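Side-chain contacts in chitinase (Paenibacillus sp. FPU-7, PDB 5GZT), which probably hydrolyses internal beta-1,4 linkages between N-acetylglucosamine units in chitin and chitodextrins: residues T1089-E1093 / E1094-Y1098; P1050-N1053 / D1054-K1057; V1111-W1114 / D1115-Q1118; V1001-A1004 / Y1005-Q1008. All coordinates share one frame; numbering follows the deposited sequence.

How the contacts relate
Contact 4 (1001-1008) comes first along the chain, then contact 2 (1050-1057), contact 1 (1089-1098) and contact 3 (1111-1118). Each joins adjoining residues, closing just a helical turn or a tight turn, and the four follow in series, none nesting or crossing. Contact 4 lies in helix 998-1007, which leads to strand 1015-1020. Contacts 2 and 1 start helices 1052-1058 and 1093-1106, and contact 3 ends strand 1110-1114. Contact 2 touches contacts 1 and 3: Leu-1055 packs on Tyr-1090 of contact 1, and Asn-1053 probably hydrogen-bonds Ser-1117 and Gln-1118 of contact 3. Contact 4 stands apart, about 9 Å from contacts 1 and 3 (nearest atoms).

Contact 1. Residues T1089-E1093 / E1094-Y1098; sequences TYDDE and ESLKY
The hydroxyl of Ser-1095 is gripped by two successive aspartates in different ways: OG donates to Asp-1091 OD1 at 2.7 Å and accepts from the backbone N of Asp-1092 at 2.9 Å. The first bond meets OD1 on its anti side, slightly out of the carboxylate plane. With chi1 at 68°, OG sits between the backbone N and carbonyl carbon of Ser-1095 and faces back over the helix start. Asp-1092 returns the favour as N-cap: its OD1 takes the N-H of Ser-1095 at 2.9 Å, almost straight (170°), and more weakly that of Glu-1094. These reciprocal bonds are a capping box, here opening helix 1093-1106 after the short loop that follows strand 1086-1089, with Asp-1091 added as a further clamp on the serine. Asp-1091 is itself held through OD2 by Lys-1099 and by the N-H of Ala-1020. The other carboxylate oxygen of Asp-1092, OD2, forms a salt bridge with Arg-1066, which also pairs with Glu-1094 and probably eases the closeness of the two acids. Beside the polar cluster, Leu-1096 crosses Asp-1091 at about a right angle, its CD2 methyl 3.8 Å from Asp-1091 CG.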
# COMPACT_ATOMS: atom_id res chain seq x y z
N THR B 1089 -28.10 -12.46 19.72
CA THR B 1089 -27.61 -13.21 18.56
C THR B 1089 -28.03 -14.65 18.70
O THR B 1089 -27.85 -15.26 19.77
CB THR B 1089 -26.10 -13.07 18.42
OG1 THR B 1089 -25.59 -14.04 17.50
CG2 THR B 1089 -25.37 -13.15 19.78
N TYR B 1090 -28.66 -15.14 17.65
CA TYR B 1090 -29.37 -16.41 17.72
C TYR B 1090 -29.49 -17.02 16.33
O TYR B 1090 -29.10 -16.33 15.34
CB TYR B 1090 -30.75 -16.21 18.39
CG TYR B 1090 -31.74 -15.37 17.62
CD1 TYR B 1090 -31.55 -13.98 17.47
CD2 TYR B 1090 -32.86 -15.93 17.07
CE1 TYR B 1090 -32.45 -13.22 16.73
CE2 TYR B 1090 -33.80 -15.16 16.37
CZ TYR B 1090 -33.60 -13.80 16.19
OH TYR B 1090 -34.53 -13.09 15.45
N ASP B 1091 -30.00 -18.28 16.23
CA ASP B 1091 -30.44 -18.86 14.96
C ASP B 1091 -31.92 -18.76 14.87
O ASP B 1091 -32.56 -19.07 15.84
CB ASP B 1091 -30.09 -20.39 14.78
CG ASP B 1091 -28.72 -20.65 14.15
OD1 ASP B 1091 -28.34 -19.87 13.23
OD2 ASP B 1091 -27.97 -21.54 14.69
N ASP B 1092 -32.46 -18.52 13.67
CA ASP B 1092 -33.92 -18.59 13.43
C ASP B 1092 -34.26 -19.41 12.24
O ASP B 1092 -33.37 -20.12 11.71
CB ASP B 1092 -34.56 -17.17 13.37
CG ASP B 1092 -34.27 -16.42 12.05
OD1 ASP B 1092 -33.50 -16.94 11.19
OD2 ASP B 1092 -34.81 -15.29 11.93
N GLU B 1093 -35.51 -19.35 11.77
CA GLU B 1093 -35.85 -20.18 10.64
C GLU B 1093 -35.08 -19.87 9.37
O GLU B 1093 -34.83 -20.77 8.57
CB GLU B 1093 -37.34 -20.14 10.31
CG GLU B 1093 -38.25 -20.72 11.36
CD GLU B 1093 -39.60 -20.01 11.30
OE1 GLU B 1093 -39.65 -18.91 11.84
OE2 GLU B 1093 -40.53 -20.51 10.69
N GLU B 1094 -34.70 -18.62 9.19
CA GLU B 1094 -34.00 -18.21 7.99
C GLU B 1094 -32.54 -18.67 8.08
O GLU B 1094 -31.95 -19.18 7.11
CB GLU B 1094 -34.04 -16.65 7.83
CG GLU B 1094 -34.11 -16.27 6.35
CD GLU B 1094 -33.93 -14.79 6.02
OE1 GLU B 1094 -34.04 -13.95 6.94
OE2 GLU B 1094 -33.58 -14.48 4.85
N SER B 1095 -31.89 -18.39 9.20
CA SER B 1095 -30.50 -18.78 9.30
C SER B 1095 -30.34 -20.32 9.25
O SER B 1095 -29.39 -20.80 8.67
CB SER B 1095 -29.81 -18.21 10.50
OG SER B 1095 -30.31 -18.75 11.71
N LEU B 1096 -31.32 -21.07 9.76
CA LEU B 1096 -31.20 -22.53 9.74
C LEU B 1096 -31.41 -23.06 8.35
O LEU B 1096 -30.77 -24.02 7.93
CB LEU B 1096 -32.16 -23.20 10.73
CG LEU B 1096 -31.76 -22.88 12.15
CD1 LEU B 1096 -32.89 -23.28 13.11
CD2 LEU B 1096 -30.52 -23.62 12.58
N LYS B 1097 -32.27 -22.39 7.57
CA LYS B 1097 -32.40 -22.71 6.16
C LYS B 1097 -31.08 -22.55 5.49
O LYS B 1097 -30.67 -23.45 4.70
CB LYS B 1097 -33.43 -21.85 5.45
CG LYS B 1097 -33.46 -22.02 3.95
CD LYS B 1097 -34.72 -21.41 3.38
CE LYS B 1097 -34.43 -20.26 2.46
NZ LYS B 1097 -33.99 -19.09 3.25
N TYR B 1098 -30.41 -21.44 5.73
CA TYR B 1098 -29.13 -21.24 5.07
C TYR B 1098 -28.02 -22.28 5.54
O TYR B 1098 -27.14 -22.57 4.78
CB TYR B 1098 -28.65 -19.83 5.28
CG TYR B 1098 -29.28 -18.81 4.31
CD1 TYR B 1098 -28.76 -18.61 3.08
CD2 TYR B 1098 -30.34 -18.01 4.71
CE1 TYR B 1098 -29.33 -17.69 2.20
CE2 TYR B 1098 -30.95 -17.09 3.84
CZ TYR B 1098 -30.41 -16.91 2.60
OH TYR B 1098 -30.91 -16.02 1.74

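Contact 2. Residues P1050-N1053 / D1054-K1057; sequences PTYN and DLVK
Thr-1051 and Asp-1054 exchange bonds across the first turn of helix 1052-1058, and this is where the contact is tight. The N-H of Asp-1054 points at Thr-1051 OG1 (3.1 Å, 167°), and Asp-1054 OD2 accepts the N-H of Thr-1051 at 3.2 Å, from well above the carboxylate plane. Together they make a capping box with Thr-1051 as N-cap. Its chi1 of 59° sets OG1 between its own backbone N and carbonyl carbon, facing the helix. Pro-1050 closes in alongside, its CB 3.7 Å from Asp-1054 CB. The buried side continues with Tyr-1052, whose side chain touches two aliphatic ones, crossing that of Leu-1055 at about a right angle: CD1 is 4.2 Å from Leu-1055 CD1, and CE2 is 3.6 Å from CG2 of the more exposed Val-1056. Asn-1053 turns from this turn of helix to hydrogen-bond with Ser-1117 O and Ile-1120 N.

The solvent side is looser. Lys-1057 reaches Asp-1054 OD1 with NZ at 3.4 Å, a weak bond within a salt bridge, on an exposed chain that leans back toward the first turn and bends at its last torsion. Replacing Asp-1054 with an alanine would probably leave the N-H of Thr-1051 without its acceptor and the ammonium group of Lys-1057 without its nearby counter-charge. One carboxylate thus serves two purposes: OD2 closes the cap and OD1 faces the lysine, and a negative charge so close to the helix N terminus would probably be stabilised by the helix dipole as well.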
# COMPACT_ATOMS: atom_id res chain seq x y z
N PRO B 1050 -31.14 -17.40 26.93
CA PRO B 1050 -32.53 -17.71 26.56
C PRO B 1050 -32.72 -18.66 25.37
O PRO B 1050 -32.08 -18.57 24.33
CB PRO B 1050 -33.13 -16.36 26.17
CG PRO B 1050 -31.98 -15.49 25.87
CD PRO B 1050 -30.81 -16.00 26.66
N THR B 1051 -33.68 -19.52 25.50
CA THR B 1051 -33.96 -20.44 24.46
C THR B 1051 -34.84 -19.76 23.45
O THR B 1051 -35.41 -18.67 23.73
CB THR B 1051 -34.76 -21.59 25.03
OG1 THR B 1051 -35.97 -21.10 25.61
CG2 THR B 1051 -33.96 -22.29 26.12
N TYR B 1052 -35.00 -20.37 22.28
CA TYR B 1052 -35.94 -19.84 21.32
C TYR B 1052 -37.34 -19.66 21.98
O TYR B 1052 -38.01 -18.64 21.76
CB TYR B 1052 -36.05 -20.67 20.07
CG TYR B 1052 -36.87 -20.04 18.96
CD1 TYR B 1052 -36.31 -19.02 18.17
CD2 TYR B 1052 -38.18 -20.48 18.68
CE1 TYR B 1052 -37.05 -18.44 17.13
CE2 TYR B 1052 -38.92 -19.91 17.64
CZ TYR B 1052 -38.35 -18.89 16.87
OH TYR B 1052 -39.04 -18.34 15.83
N ASN B 1053 -37.76 -20.59 22.83
CA ASN B 1053 -39.05 -20.41 23.50
C ASN B 1053 -39.08 -19.11 24.37
O ASN B 1053 -40.09 -18.45 24.49
CB ASN B 1053 -39.29 -21.52 24.51
CG ASN B 1053 -39.33 -22.88 23.92
OD1 ASN B 1053 -40.04 -23.18 22.93
ND2 ASN B 1053 -38.63 -23.77 24.60
N ASP B 1054 -37.99 -18.84 25.10
CA ASP B 1054 -37.89 -17.61 25.80
C ASP B 1054 -37.99 -16.44 24.80
O ASP B 1054 -38.68 -15.43 25.09
CB ASP B 1054 -36.60 -17.49 26.59
CG ASP B 1054 -36.48 -18.53 27.69
OD1 ASP B 1054 -37.52 -19.03 28.10
OD2 ASP B 1054 -35.33 -18.86 28.11
N LEU B 1055 -37.34 -16.56 23.64
CA LEU B 1055 -37.36 -15.48 22.69
C LEU B 1055 -38.78 -15.22 22.30
O LEU B 1055 -39.21 -14.04 22.26
CB LEU B 1055 -36.49 -15.73 21.44
CG LEU B 1055 -34.99 -15.86 21.63
CD1 LEU B 1055 -34.36 -15.96 20.24
CD2 LEU B 1055 -34.45 -14.67 22.40
N VAL B 1056 -39.52 -16.30 22.08
CA VAL B 1056 -40.88 -16.18 21.63
C VAL B 1056 -41.75 -15.48 22.67
O VAL B 1056 -42.43 -14.55 22.34
CB VAL B 1056 -41.49 -17.53 21.24
CG1 VAL B 1056 -43.04 -17.46 21.09
CG2 VAL B 1056 -40.89 -17.98 19.93
N LYS B 1057 -41.74 -15.91 23.92
CA LYS B 1057 -42.68 -15.31 24.88
C LYS B 1057 -42.22 -13.96 25.49
O LYS B 1057 -43.06 -13.17 25.90
CB LYS B 1057 -43.13 -16.34 25.92
CG LYS B 1057 -42.06 -16.85 26.85
CD LYS B 1057 -42.64 -17.96 27.74
CE LYS B 1057 -41.56 -18.67 28.58
NZ LYS B 1057 -40.48 -17.77 29.14

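Contact 3. Residues V1111-W1114 / D1115-Q1118; sequences VMFW and DYSQ
Trp-1114 and Asp-1115 are joined by a cis peptide bond, which draws their CA atoms to 3.0 Å and bends the chain sharply where strand 1110-1114 ends. Beyond the bend, Asp-1115 OD1 accepts the N-H of Ser-1117 at 2.7 Å, forming an Asx turn, and also the hydroxyl of Ser-1117 on its syn lone pair. Gln-1118 folds back: its OE1 takes the N-H of Asp-1115 at 3.0 Å, approached from above the amide carbonyl plane. The cis link lays Asp-1115 over the indole, with CB 3.8 Å from the centre of the five-membered ring and only 7° off its normal, a CH-pi contact. The Trp-1114 CG lies anti to the backbone N (chi1 179°), which brings the ring under the aspartate. A glycine in place of Trp-1114 would probably leave Asp-1115 CB without the ring face it rests on. In family 18 enzymes a tryptophan before a cis peptide at the end of the eighth barrel strand typically floors the catalytic cleft, and Trp-1114 is consistent with that place. On the other side, the edge of the Phe-1113 ring meets Tyr-1116, CZ to CD2 3.8 Å. Strand 1110-1114 runs parallel between strands 765-771 and 1015-1020, while Phe-1113 and Tyr-1116 pack against Leu-1125 of helix 1123-1133.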
# COMPACT_ATOMS: atom_id res chain seq x y z
N VAL B 1111 -27.03 -31.89 9.09
CA VAL B 1111 -27.21 -30.85 10.01
C VAL B 1111 -27.60 -31.48 11.35
O VAL B 1111 -28.34 -32.44 11.36
CB VAL B 1111 -28.41 -29.92 9.59
CG1 VAL B 1111 -28.58 -28.80 10.59
CG2 VAL B 1111 -28.18 -29.38 8.15
N MET B 1112 -27.20 -30.81 12.45
CA MET B 1112 -27.48 -31.16 13.76
C MET B 1112 -27.97 -29.93 14.49
O MET B 1112 -27.58 -28.78 14.15
CB MET B 1112 -26.11 -31.53 14.31
CG MET B 1112 -25.88 -31.49 15.73
SD MET B 1112 -25.47 -30.04 16.66
CE MET B 1112 -23.74 -29.69 16.55
N PHE B 1113 -28.74 -30.11 15.56
CA PHE B 1113 -29.01 -28.96 16.39
C PHE B 1113 -29.08 -29.34 17.87
O PHE B 1113 -29.38 -30.47 18.18
CB PHE B 1113 -30.34 -28.28 15.98
CG PHE B 1113 -31.51 -29.20 16.06
CD1 PHE B 1113 -31.87 -30.00 15.02
CD2 PHE B 1113 -32.24 -29.30 17.23
CE1 PHE B 1113 -32.91 -30.90 15.13
CE2 PHE B 1113 -33.29 -30.21 17.34
CZ PHE B 1113 -33.63 -30.99 16.31
N TRP B 1114 -28.80 -28.33 18.70
CA TRP B 1114 -28.95 -28.38 20.14
C TRP B 1114 -30.01 -27.33 20.54
O TRP B 1114 -29.76 -26.14 20.28
CB TRP B 1114 -27.63 -28.06 20.80
CG TRP B 1114 -27.70 -28.05 22.29
CD1 TRP B 1114 -28.30 -27.07 23.08
CD2 TRP B 1114 -27.26 -29.07 23.20
NE1 TRP B 1114 -28.27 -27.44 24.41
CE2 TRP B 1114 -27.60 -28.64 24.52
CE3 TRP B 1114 -26.56 -30.28 23.05
CZ2 TRP B 1114 -27.29 -29.35 25.63
CZ3 TRP B 1114 -26.27 -31.05 24.19
CH2 TRP B 1114 -26.61 -30.57 25.45
N ASP B 1115 -31.12 -27.69 21.19
CA ASP B 1115 -31.60 -29.03 21.43
C ASP B 1115 -33.09 -29.04 21.24
O ASP B 1115 -33.71 -27.96 21.05
CB ASP B 1115 -31.14 -29.68 22.74
CG ASP B 1115 -31.96 -29.29 24.00
OD1 ASP B 1115 -33.18 -28.93 23.92
OD2 ASP B 1115 -31.32 -29.40 25.08
N TYR B 1116 -33.63 -30.24 21.18
CA TYR B 1116 -35.01 -30.45 20.79
C TYR B 1116 -36.00 -29.69 21.72
O TYR B 1116 -37.05 -29.28 21.26
CB TYR B 1116 -35.38 -31.92 20.81
CG TYR B 1116 -36.47 -32.23 19.81
CD1 TYR B 1116 -37.84 -32.01 20.09
CD2 TYR B 1116 -36.14 -32.67 18.56
CE1 TYR B 1116 -38.84 -32.27 19.12
CE2 TYR B 1116 -37.09 -32.92 17.62
CZ TYR B 1116 -38.45 -32.69 17.87
OH TYR B 1116 -39.31 -33.01 16.86
N SER B 1117 -35.67 -29.53 23.01
CA SER B 1117 -36.60 -28.97 24.00
C SER B 1117 -36.76 -27.45 23.84
O SER B 1117 -37.70 -26.88 24.42
CB SER B 1117 -36.12 -29.29 25.40
OG SER B 1117 -34.92 -28.54 25.69
N GLN B 1118 -35.86 -26.80 23.06
CA GLN B 1118 -35.72 -25.35 23.16
C GLN B 1118 -36.64 -24.58 22.23
O GLN B 1118 -36.59 -23.35 22.27
CB GLN B 1118 -34.25 -24.91 23.02
CG GLN B 1118 -33.38 -25.49 24.10
CD GLN B 1118 -31.92 -25.14 23.91
OE1 GLN B 1118 -31.40 -25.12 22.76
NE2 GLN B 1118 -31.26 -24.79 25.00

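Contact 4. Residues V1001-A1004 / Y1005-Q1008; sequences VLTA and YRKQ
Arg-1006 bends its side chain back onto the carbonyl of Leu-1002, one turn earlier, in a contact along helix 998-1007, which lies in the stretch between barrel strands 964-967 and 1015-1020 of a family 18 domain. The bend is at chi3 (-70°), and it carries NE to Leu-1002 O at 3.0 Å along an almost straight line (171°). The oxygen lies near the guanidinium plane, but NE comes from above the carbonyl plane. The backbone N-H of Arg-1006 reaches the same oxygen at 3.1 Å from the opposite face, so two donors from one residue hold it. Helix 1093-1106 supplies further partners: NH1 bonds to Gln-1106, and NH2 to the hydroxyl of Tyr-1102. On the buried side, Val-1001 and Tyr-1005 lie side by side, with CG1 3.9 Å from CE1. The hydroxyl of Tyr-1005 goes on to Ala-944 O and Ser-943 OG. Toward the helix end, Ala-1004 O accepts the N-H of Gln-1008 at 3.2 Å and a water proton at 2.8 Å; the water in turn accepts from Gln-1008 NE2. Thr-1003 CG2 runs beside Lys-1007, 4.0 Å from its CE. The chemistry implies that the charged guanidinium, bonded to a carbonyl, an amide and a phenol, is probably stabilised there.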
# COMPACT_ATOMS: atom_id res chain seq x y z
N VAL B 1001 -15.27 -22.15 10.04
CA VAL B 1001 -14.91 -23.34 10.88
C VAL B 1001 -14.83 -24.64 10.07
O VAL B 1001 -13.85 -25.41 10.10
CB VAL B 1001 -15.93 -23.49 12.02
CG1 VAL B 1001 -15.66 -24.75 12.81
CG2 VAL B 1001 -15.83 -22.34 12.93
N LEU B 1002 -15.86 -24.84 9.26
CA LEU B 1002 -15.93 -26.07 8.46
C LEU B 1002 -14.93 -26.07 7.33
O LEU B 1002 -14.36 -27.16 6.98
CB LEU B 1002 -17.33 -26.29 8.01
CG LEU B 1002 -18.29 -26.48 9.15
CD1 LEU B 1002 -19.72 -26.40 8.64
CD2 LEU B 1002 -18.07 -27.82 9.82
N THR B 1003 -14.52 -24.86 6.84
CA THR B 1003 -13.36 -24.82 5.98
C THR B 1003 -12.09 -25.23 6.67
O THR B 1003 -11.28 -25.99 6.08
CB THR B 1003 -13.21 -23.40 5.34
OG1 THR B 1003 -14.37 -23.17 4.57
CG2 THR B 1003 -12.02 -23.27 4.45
N ALA B 1004 -11.84 -24.72 7.87
CA ALA B 1004 -10.67 -25.08 8.60
C ALA B 1004 -10.65 -26.55 8.90
O ALA B 1004 -9.62 -27.16 8.85
CB ALA B 1004 -10.57 -24.32 9.90
N TYR B 1005 -11.77 -27.17 9.21
CA TYR B 1005 -11.75 -28.66 9.37
C TYR B 1005 -11.31 -29.37 8.08
O TYR B 1005 -10.49 -30.35 8.05
CB TYR B 1005 -13.13 -29.19 9.80
CG TYR B 1005 -13.39 -29.20 11.29
CD1 TYR B 1005 -13.43 -28.02 12.03
CD2 TYR B 1005 -13.66 -30.39 11.94
CE1 TYR B 1005 -13.67 -28.03 13.41
CE2 TYR B 1005 -13.90 -30.40 13.32
CZ TYR B 1005 -13.91 -29.27 14.05
OH TYR B 1005 -14.21 -29.36 15.39
N ARG B 1006 -11.82 -28.85 6.98
CA ARG B 1006 -11.46 -29.42 5.68
C ARG B 1006 -10.02 -29.20 5.34
O ARG B 1006 -9.41 -30.12 4.75
CB ARG B 1006 -12.41 -28.94 4.54
CG ARG B 1006 -13.75 -29.71 4.56
CD ARG B 1006 -14.83 -29.05 3.66
NE ARG B 1006 -15.28 -27.81 4.24
CZ ARG B 1006 -16.18 -27.00 3.66
NH1 ARG B 1006 -16.76 -27.33 2.49
NH2 ARG B 1006 -16.52 -25.86 4.25
N LYS B 1007 -9.48 -28.04 5.70
CA LYS B 1007 -8.05 -27.81 5.45
C LYS B 1007 -7.12 -28.68 6.31
O LYS B 1007 -6.02 -28.96 5.90
CB LYS B 1007 -7.61 -26.36 5.65
CG LYS B 1007 -8.31 -25.31 4.78
CD LYS B 1007 -8.08 -25.47 3.30
CE LYS B 1007 -8.57 -24.20 2.59
NZ LYS B 1007 -8.83 -24.50 1.14
N GLN B 1008 -7.64 -29.24 7.41
CA GLN B 1008 -6.93 -30.27 8.15
C GLN B 1008 -7.02 -31.65 7.55
O GLN B 1008 -6.36 -32.52 8.02
CB GLN B 1008 -7.46 -30.38 9.60
CG GLN B 1008 -7.32 -29.20 10.48
CD GLN B 1008 -5.85 -28.97 10.82
OE1 GLN B 1008 -5.22 -29.74 11.52
NE2 GLN B 1008 -5.32 -27.91 10.27
O HOH W 1 -7.23 -25.85 9.24